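Local coordinates for protein methylornithine synthase PylB (Methanosarcina barkeri, PDB 3T7V) that catalyses the radical-based isomerisation of L-lysine to (3R)-3-methyl-D-ornithine in pyrrolysine biosynthesis, using a [4Fe-4S] cluster and S-adenosylmethionine, at residues L43-A46 against A47-V50; K157-K161 against G162-L166; R195-Q199 against Q200-V204. One frame throughout, in Å; residues are numbered along the deposited sequence.

Interaction 1: L43-A46 against A47-V50; sequences LYSA and ARKV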
loop_
_atom_site.group_PDB
_atom_site.type_symbol
_atom_site.label_atom_id
_atom_site.label_comp_id
_atom_site.label_asym_id
_atom_site.label_seq_id
_atom_site.Cartn_x
_atom_site.Cartn_y
_atom_site.Cartn_z
ATOM N N LEU A 43 17.536 -8.265 -12.373
ATOM C CA LEU A 43 17.107 -7.587 -11.109
ATOM C C LEU A 43 15.833 -8.280 -10.558
ATOM O O LEU A 43 15.811 -8.607 -9.342
ATOM C CB LEU A 43 16.846 -6.102 -11.402
ATOM C CG LEU A 43 16.211 -5.338 -10.253
ATOM C CD1 LEU A 43 17.056 -5.419 -8.956
ATOM C CD2 LEU A 43 15.830 -3.911 -10.652
ATOM N N TYR A 44 14.839 -8.518 -11.408
ATOM C CA TYR A 44 13.626 -9.227 -10.941
ATOM C C TYR A 44 13.940 -10.621 -10.410
ATOM O O TYR A 44 13.472 -11.003 -9.398
ATOM C CB TYR A 44 12.570 -9.352 -12.038
ATOM C CG TYR A 44 12.211 -8.041 -12.737
ATOM C CD1 TYR A 44 12.257 -6.789 -12.040
ATOM C CD2 TYR A 44 11.745 -8.023 -14.054
ATOM C CE1 TYR A 44 11.925 -5.605 -12.689
ATOM C CE2 TYR A 44 11.397 -6.857 -14.665
ATOM C CZ TYR A 44 11.486 -5.661 -13.990
ATOM O OH TYR A 44 11.178 -4.535 -14.700
ATOM N N SER A 45 14.812 -11.358 -11.126
ATOM C CA SER A 45 15.212 -12.689 -10.693
ATOM C C SER A 45 15.901 -12.654 -9.335
ATOM O O SER A 45 15.636 -13.509 -8.486
ATOM C CB SER A 45 16.199 -13.294 -11.738
ATOM O OG SER A 45 16.556 -14.586 -11.298
ATOM N N ALA A 46 16.786 -11.673 -9.097
ATOM C CA ALA A 46 17.427 -11.578 -7.795
ATOM C C ALA A 46 16.396 -11.359 -6.674
ATOM O O ALA A 46 16.468 -11.937 -5.574
ATOM C CB ALA A 46 18.499 -10.443 -7.793
ATOM N N ALA A 47 15.496 -10.410 -6.931
ATOM C CA ALA A 47 14.457 -10.162 -5.910
ATOM C C ALA A 47 13.557 -11.392 -5.706
ATOM O O ALA A 47 13.154 -11.657 -4.567
ATOM C CB ALA A 47 13.634 -8.946 -6.345
ATOM N N ARG A 48 13.208 -12.131 -6.749
ATOM C CA ARG A 48 12.414 -13.343 -6.502
ATOM C C ARG A 48 13.225 -14.379 -5.686
ATOM O O ARG A 48 12.645 -15.078 -4.861
ATOM C CB ARG A 48 11.994 -13.959 -7.829
ATOM C CG ARG A 48 10.973 -13.179 -8.630
ATOM C CD ARG A 48 10.337 -14.024 -9.747
ATOM N NE ARG A 48 11.348 -14.506 -10.736
ATOM C CZ ARG A 48 11.716 -13.847 -11.817
ATOM N NH1 ARG A 48 11.243 -12.618 -12.074
ATOM N NH2 ARG A 48 12.620 -14.419 -12.632
ATOM N N LYS A 49 14.546 -14.495 -5.899
ATOM C CA LYS A 49 15.317 -15.413 -5.073
ATOM C C LYS A 49 15.213 -15.089 -3.586
ATOM O O LYS A 49 15.032 -15.942 -2.718
ATOM C CB LYS A 49 16.795 -15.362 -5.490
ATOM C CG LYS A 49 17.647 -16.472 -4.838
ATOM C CD LYS A 49 19.132 -16.424 -5.208
ATOM C CE LYS A 49 19.364 -16.800 -6.658
ATOM N NZ LYS A 49 20.769 -16.480 -7.085
ATOM N N VAL A 50 15.286 -13.791 -3.278
ATOM C CA VAL A 50 15.236 -13.327 -1.888
ATOM C C VAL A 50 13.831 -13.584 -1.360
ATOM O O VAL A 50 13.673 -14.164 -0.282
ATOM C CB VAL A 50 15.591 -11.786 -1.801
ATOM C CG1 VAL A 50 15.470 -11.317 -0.362
ATOM C CG2 VAL A 50 17.031 -11.615 -2.268
#
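Arg48 leaves the backbone with CG opposite its own carbonyl carbon (chi1 -69°), and a bend at chi3 (-61°) then turns the guanidinium back along the alpha-helix 37-55 onto the preceding turn, over Tyr44 and Ser45. The flat group lies against the backbone there, with the carbonyl oxygen of Tyr44 and CA of Ser45 beneath one of its faces, both toward the rim. Each terminal nitrogen of Arg48 meets a different CB: NH1 lies 3.5 Å from Tyr44 CB, NH2 3.9 Å from Ser45 CB. The charged group also has partners outside this stretch: NH2 forms a salt bridge with Glu41, one turn earlier in the helix than Ser45, and NH1 donates a hydrogen bond to Asn291 O.

Underneath runs the regular helical pattern, in which Ala47 N bonds to Leu43 O at 3.0 Å, Arg48 N to Tyr44 O at 2.9 Å and Lys49 N to Ser45 O at 3.0 Å. Ala46 and Ala47, with only a methyl each, are buried, as is Leu43, which packs on helix 258-268, whereas Val50 leans on Val17 of helix 13-18. One residue further on, Val50 N donates to Ala46 O at 3.2 Å, and the methyl CG2 of Val50 rests 3.4 Å from that same oxygen.

Interaction 2: K157-K161 against G162-L166; sequences KAREK and GANFL
The carbonyl oxygen of Ala158 is gripped from the chain just beyond its helix: Ala163 N donates to it at 3.0 Å in a nearly straight bond (165° at the hydrogen), and Gly162 N adds a weak one at 3.2 Å. Gly162 N bonds better to Arg159 O, at 3.1 Å, although it approaches from above that carbonyl's plane. The bonds from Ala163 N to Ala158 O and from Gly162 N to Arg159 O close the last helical turn, and Gly162, the first residue to leave the helical conformation, has positive phi. At these backbone angles the position beside Lys161 O has no room for a CB, which is why glycine suits it. Across the turn the methyls of Ala158 and Ala163 come within 4.3 Å (CB to CB), and Tyr202 packs on both.

Arg159 reaches across the turn. With CG anti to the backbone N and a bend at chi2 (64°), the chain lets NH1 donate a hydrogen bond to Ala163 O at 3.0 Å, in the carbonyl plane and on a lone pair. The oxygen sits somewhat out of the guanidinium plane, while Asn164 CA lies at the guanidinium's edge, in its plane. NH1 also donates to a water, which passes a hydrogen bond on to Asn164 O, so one arginine nitrogen serves two successive carbonyls, one of them through solvent. Gly162 O, for its part, takes a hydrogen bond from Lys136. The backbone turn is a Schellman motif, to which Arg159 adds a side-chain bond and a water bridge; it ends the helix of the beta-alpha-beta unit 143-146, 152-160 and 163-167 in the TIM-barrel fold.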
loop_
_atom_site.group_PDB
_atom_site.type_symbol
_atom_site.label_atom_id
_atom_site.label_comp_id
_atom_site.label_asym_id
_atom_site.label_seq_id
_atom_site.Cartn_x
_atom_site.Cartn_y
_atom_site.Cartn_z
ATOM N N LYS A 157 -7.067 4.207 20.870
ATOM C CA LYS A 157 -8.370 3.573 21.037
ATOM C C LYS A 157 -8.643 2.533 19.937
ATOM O O LYS A 157 -9.248 1.457 20.209
ATOM C CB LYS A 157 -9.458 4.606 21.079
ATOM C CG LYS A 157 -9.428 5.407 22.397
ATOM C CD LYS A 157 -10.434 6.535 22.221
ATOM C CE LYS A 157 -10.660 7.155 23.552
ATOM N NZ LYS A 157 -10.757 8.623 23.295
ATOM N N ALA A 158 -8.204 2.852 18.727
ATOM C CA ALA A 158 -8.425 1.880 17.652
ATOM C C ALA A 158 -7.605 0.617 17.807
ATOM O O ALA A 158 -8.073 -0.455 17.454
ATOM C CB ALA A 158 -8.187 2.515 16.306
ATOM N N ARG A 159 -6.418 0.744 18.400
ATOM C CA ARG A 159 -5.570 -0.421 18.744
ATOM C C ARG A 159 -6.297 -1.318 19.736
ATOM O O ARG A 159 -6.372 -2.544 19.584
ATOM C CB ARG A 159 -4.228 0.050 19.260
ATOM C CG ARG A 159 -3.313 -1.125 19.678
ATOM C CD ARG A 159 -2.924 -2.027 18.532
ATOM N NE ARG A 159 -2.088 -3.096 19.029
ATOM C CZ ARG A 159 -1.730 -4.146 18.299
ATOM N NH1 ARG A 159 -2.072 -4.224 17.011
ATOM N NH2 ARG A 159 -0.928 -5.038 18.834
ATOM N N GLU A 160 -6.896 -0.696 20.743
ATOM C CA GLU A 160 -7.627 -1.480 21.771
ATOM C C GLU A 160 -8.853 -2.225 21.205
ATOM O O GLU A 160 -9.178 -3.313 21.679
ATOM C CB GLU A 160 -7.982 -0.523 22.926
ATOM C CG GLU A 160 -8.496 -1.257 24.159
ATOM C CD GLU A 160 -7.537 -2.260 24.859
ATOM O OE1 GLU A 160 -6.255 -2.204 24.840
ATOM O OE2 GLU A 160 -8.140 -3.112 25.522
ATOM N N LYS A 161 -9.458 -1.685 20.115
ATOM C CA LYS A 161 -10.572 -2.336 19.420
ATOM C C LYS A 161 -10.176 -3.390 18.378
ATOM O O LYS A 161 -11.023 -4.009 17.800
ATOM C CB LYS A 161 -11.532 -1.342 18.741
ATOM C CG LYS A 161 -12.162 -0.361 19.706
ATOM C CD LYS A 161 -12.945 -1.058 20.799
ATOM C CE LYS A 161 -13.924 -0.033 21.394
ATOM N NZ LYS A 161 -14.703 -0.619 22.495
ATOM N N GLY A 162 -8.874 -3.496 18.104
ATOM C CA GLY A 162 -8.337 -4.603 17.273
ATOM C C GLY A 162 -7.662 -4.176 15.991
ATOM O O GLY A 162 -7.303 -5.032 15.174
ATOM N N ALA A 163 -7.363 -2.904 15.828
ATOM C CA ALA A 163 -6.549 -2.540 14.669
ATOM C C ALA A 163 -5.106 -3.078 14.823
ATOM O O ALA A 163 -4.503 -2.973 15.878
ATOM C CB ALA A 163 -6.550 -1.013 14.503
ATOM N N ASN A 164 -4.598 -3.705 13.763
ATOM C CA ASN A 164 -3.282 -4.304 13.780
ATOM C C ASN A 164 -2.218 -3.529 12.989
ATOM O O ASN A 164 -1.032 -3.631 13.366
ATOM C CB ASN A 164 -3.354 -5.708 13.144
ATOM C CG ASN A 164 -4.198 -6.636 13.962
ATOM O OD1 ASN A 164 -3.720 -7.173 14.996
ATOM N ND2 ASN A 164 -5.417 -6.736 13.603
ATOM N N PHE A 165 -2.539 -2.910 11.864
ATOM C CA PHE A 165 -1.591 -2.217 10.996
ATOM C C PHE A 165 -2.096 -0.802 10.842
ATOM O O PHE A 165 -3.307 -0.545 10.733
ATOM C CB PHE A 165 -1.618 -2.939 9.605
ATOM C CG PHE A 165 -0.380 -3.635 9.221
ATOM C CD1 PHE A 165 0.703 -2.851 8.710
ATOM C CD2 PHE A 165 -0.280 -4.999 9.263
ATOM C CE1 PHE A 165 1.864 -3.487 8.281
ATOM C CE2 PHE A 165 0.897 -5.654 8.846
ATOM C CZ PHE A 165 1.947 -4.894 8.343
ATOM N N LEU A 166 -1.165 0.100 10.809
ATOM C CA LEU A 166 -1.439 1.490 10.370
ATOM C C LEU A 166 -0.727 1.728 9.053
ATOM O O LEU A 166 0.502 1.569 8.979
ATOM C CB LEU A 166 -0.912 2.490 11.401
ATOM C CG LEU A 166 -1.020 3.975 10.926
ATOM C CD1 LEU A 166 -2.470 4.364 10.805
ATOM C CD2 LEU A 166 -0.287 4.807 11.939
HETATM O O HOH W 1 -0.516 -5.986 15.156
#

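Interaction 3: R195-Q199 against Q200-V204; sequences RFAKQ and QGYCV
The Tyr202 ring turns its edge to the carbonyl oxygen of Ala197, which lies close to the ring plane and 3.3 Å from Tyr202 CD2. This happens in a Schellman motif that ends helix 187-200, where the chain turns toward strand 203-210 of the TIM barrel. Ala197 CB instead sits above the rim of one ring face, 3.6 Å from Tyr202 CD2, and the small methyl fits against the ring. Ala197 O also receives Tyr202 N at 3.0 Å, while Gly201 N bonds to Lys198 O. Both donors arrive from above the carbonyl planes. Gly201 has positive phi, which glycine tolerates because it has no CB to strike the carbonyl oxygen of Gln200. The tyrosine hydroxyl reaches the carbonyl of Leu155, tying this turn to helix 152-160.

Lys198 and Val204 meet at about a right angle: the methylene CG of the lysine lies 3.6 Å from CG1 of the valine, so a long aliphatic stem lies across Val204 while the ammonium travels on to Asp230 O. The backbone joins in, since Lys198 CA points its hydrogen almost straight at Tyr202 O.

Phe196 and Gln200 run obliquely, ring and amide planes 34° apart, with Phe196 CZ 3.6 Å from Gln200 NE2. A bend at chi2 (-61°) folds the glutamine back toward the ring. One water fastens the pair: it sits above one face of the Phe196 ring, toward the rim, donates to Phe196 O and accepts from Gln200 NE2 at 2.7 Å.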
loop_
_atom_site.group_PDB
_atom_site.type_symbol
_atom_site.label_atom_id
_atom_site.label_comp_id
_atom_site.label_asym_id
_atom_site.label_seq_id
_atom_site.Cartn_x
_atom_site.Cartn_y
_atom_site.Cartn_z
ATOM N N ARG A 195 5.502 6.376 14.499
ATOM C CA ARG A 195 6.273 6.002 15.666
ATOM C C ARG A 195 5.391 5.754 16.878
ATOM O O ARG A 195 5.572 4.755 17.613
ATOM C CB ARG A 195 7.265 7.129 15.961
ATOM C CG ARG A 195 8.401 7.061 14.936
ATOM C CD ARG A 195 9.519 8.106 15.131
ATOM N NE ARG A 195 9.817 8.233 16.579
ATOM C CZ ARG A 195 9.331 9.187 17.399
ATOM N NH1 ARG A 195 8.558 10.173 16.905
ATOM N NH2 ARG A 195 9.660 9.195 18.664
ATOM N N PHE A 196 4.386 6.619 17.064
ATOM C CA PHE A 196 3.451 6.470 18.186
ATOM C C PHE A 196 2.694 5.135 18.024
ATOM O O PHE A 196 2.482 4.395 18.978
ATOM C CB PHE A 196 2.467 7.654 18.248
ATOM C CG PHE A 196 1.483 7.524 19.396
ATOM C CD1 PHE A 196 1.874 7.918 20.671
ATOM C CD2 PHE A 196 0.248 6.958 19.197
ATOM C CE1 PHE A 196 0.969 7.778 21.756
ATOM C CE2 PHE A 196 -0.674 6.796 20.245
ATOM C CZ PHE A 196 -0.285 7.195 21.524
ATOM N N ALA A 197 2.248 4.863 16.781
ATOM C CA ALA A 197 1.496 3.639 16.547
ATOM C C ALA A 197 2.375 2.417 16.856
ATOM O O ALA A 197 1.865 1.466 17.536
ATOM C CB ALA A 197 1.034 3.593 15.063
ATOM N N LYS A 198 3.662 2.417 16.442
ATOM C CA LYS A 198 4.545 1.238 16.738
ATOM C C LYS A 198 4.621 1.094 18.293
ATOM O O LYS A 198 4.596 -0.026 18.824
ATOM C CB LYS A 198 5.915 1.454 16.158
ATOM C CG LYS A 198 5.938 1.151 14.690
ATOM C CD LYS A 198 6.507 -0.270 14.470
ATOM C CE LYS A 198 7.937 -0.213 13.957
ATOM N NZ LYS A 198 8.463 -1.586 13.747
ATOM N N GLN A 199 4.670 2.217 19.032
ATOM C CA GLN A 199 4.747 2.093 20.505
ATOM C C GLN A 199 3.507 1.458 21.101
ATOM O O GLN A 199 3.546 0.833 22.196
ATOM C CB GLN A 199 4.942 3.496 21.101
ATOM C CG GLN A 199 6.332 3.990 20.808
ATOM C CD GLN A 199 6.538 5.463 21.071
ATOM O OE1 GLN A 199 7.657 5.973 20.915
ATOM N NE2 GLN A 199 5.507 6.138 21.555
ATOM N N GLN A 200 2.334 1.672 20.482
ATOM C CA GLN A 200 1.093 1.051 20.943
ATOM C C GLN A 200 0.884 -0.380 20.484
ATOM O O GLN A 200 -0.076 -1.044 20.849
ATOM C CB GLN A 200 -0.073 1.890 20.443
ATOM C CG GLN A 200 -0.221 3.240 21.124
ATOM C CD GLN A 200 -0.475 3.124 22.640
ATOM O OE1 GLN A 200 -1.192 2.244 23.121
ATOM N NE2 GLN A 200 0.013 4.115 23.373
ATOM N N GLY A 201 1.836 -0.831 19.683
ATOM C CA GLY A 201 1.816 -2.212 19.213
ATOM C C GLY A 201 1.458 -2.454 17.749
ATOM O O GLY A 201 1.482 -3.609 17.284
ATOM N N TYR A 202 1.085 -1.380 17.050
ATOM C CA TYR A 202 0.802 -1.570 15.612
ATOM C C TYR A 202 2.017 -2.000 14.816
ATOM O O TYR A 202 3.152 -1.618 15.130
ATOM C CB TYR A 202 0.384 -0.202 14.994
ATOM C CG TYR A 202 -0.958 0.330 15.317
ATOM C CD1 TYR A 202 -2.028 0.093 14.410
ATOM C CD2 TYR A 202 -1.187 1.148 16.431
ATOM C CE1 TYR A 202 -3.248 0.665 14.602
ATOM C CE2 TYR A 202 -2.437 1.729 16.608
ATOM C CZ TYR A 202 -3.444 1.470 15.723
ATOM O OH TYR A 202 -4.637 2.082 15.912
ATOM N N CYS A 203 1.742 -2.756 13.750
ATOM C CA CYS A 203 2.689 -2.833 12.647
ATOM C C CYS A 203 2.426 -1.600 11.744
ATOM O O CYS A 203 1.281 -1.120 11.734
ATOM C CB CYS A 203 2.380 -4.097 11.816
ATOM S SG CYS A 203 2.878 -5.575 12.613
ATOM N N VAL A 204 3.428 -1.114 11.015
ATOM C CA VAL A 204 3.250 0.105 10.198
ATOM C C VAL A 204 3.646 -0.160 8.777
ATOM O O VAL A 204 4.587 -0.960 8.496
ATOM C CB VAL A 204 3.901 1.322 10.804
ATOM C CG1 VAL A 204 3.376 1.565 12.233
ATOM C CG2 VAL A 204 5.374 1.195 10.865
HETATM O O HOH W 2 2.233 5.025 22.140
#

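Overall arrangement
Along the chain the three contacts follow one another in order. Interaction 1 lies within helix 37-55, with its centre about 34 Å from that of interaction 2 and 30 Å from that of interaction 3, and touches neither. Interactions 2 and 3 are neighbours, their centres about 10 Å apart. Each is a helix end leading into a strand, and those strands, 163-167 and 203-210, are adjacent and parallel in the barrel sheet. They join through Leu166 N to Cys203 O and Cys203 N to Asn164 O, both 2.9 Å and probably hydrogen bonds. The same turn thus starts two adjacent barrel strands; the side chains of Val204 and Ala163 lie about 11 Å and about 13 Å from the bound 5-amino-D-isoleucine.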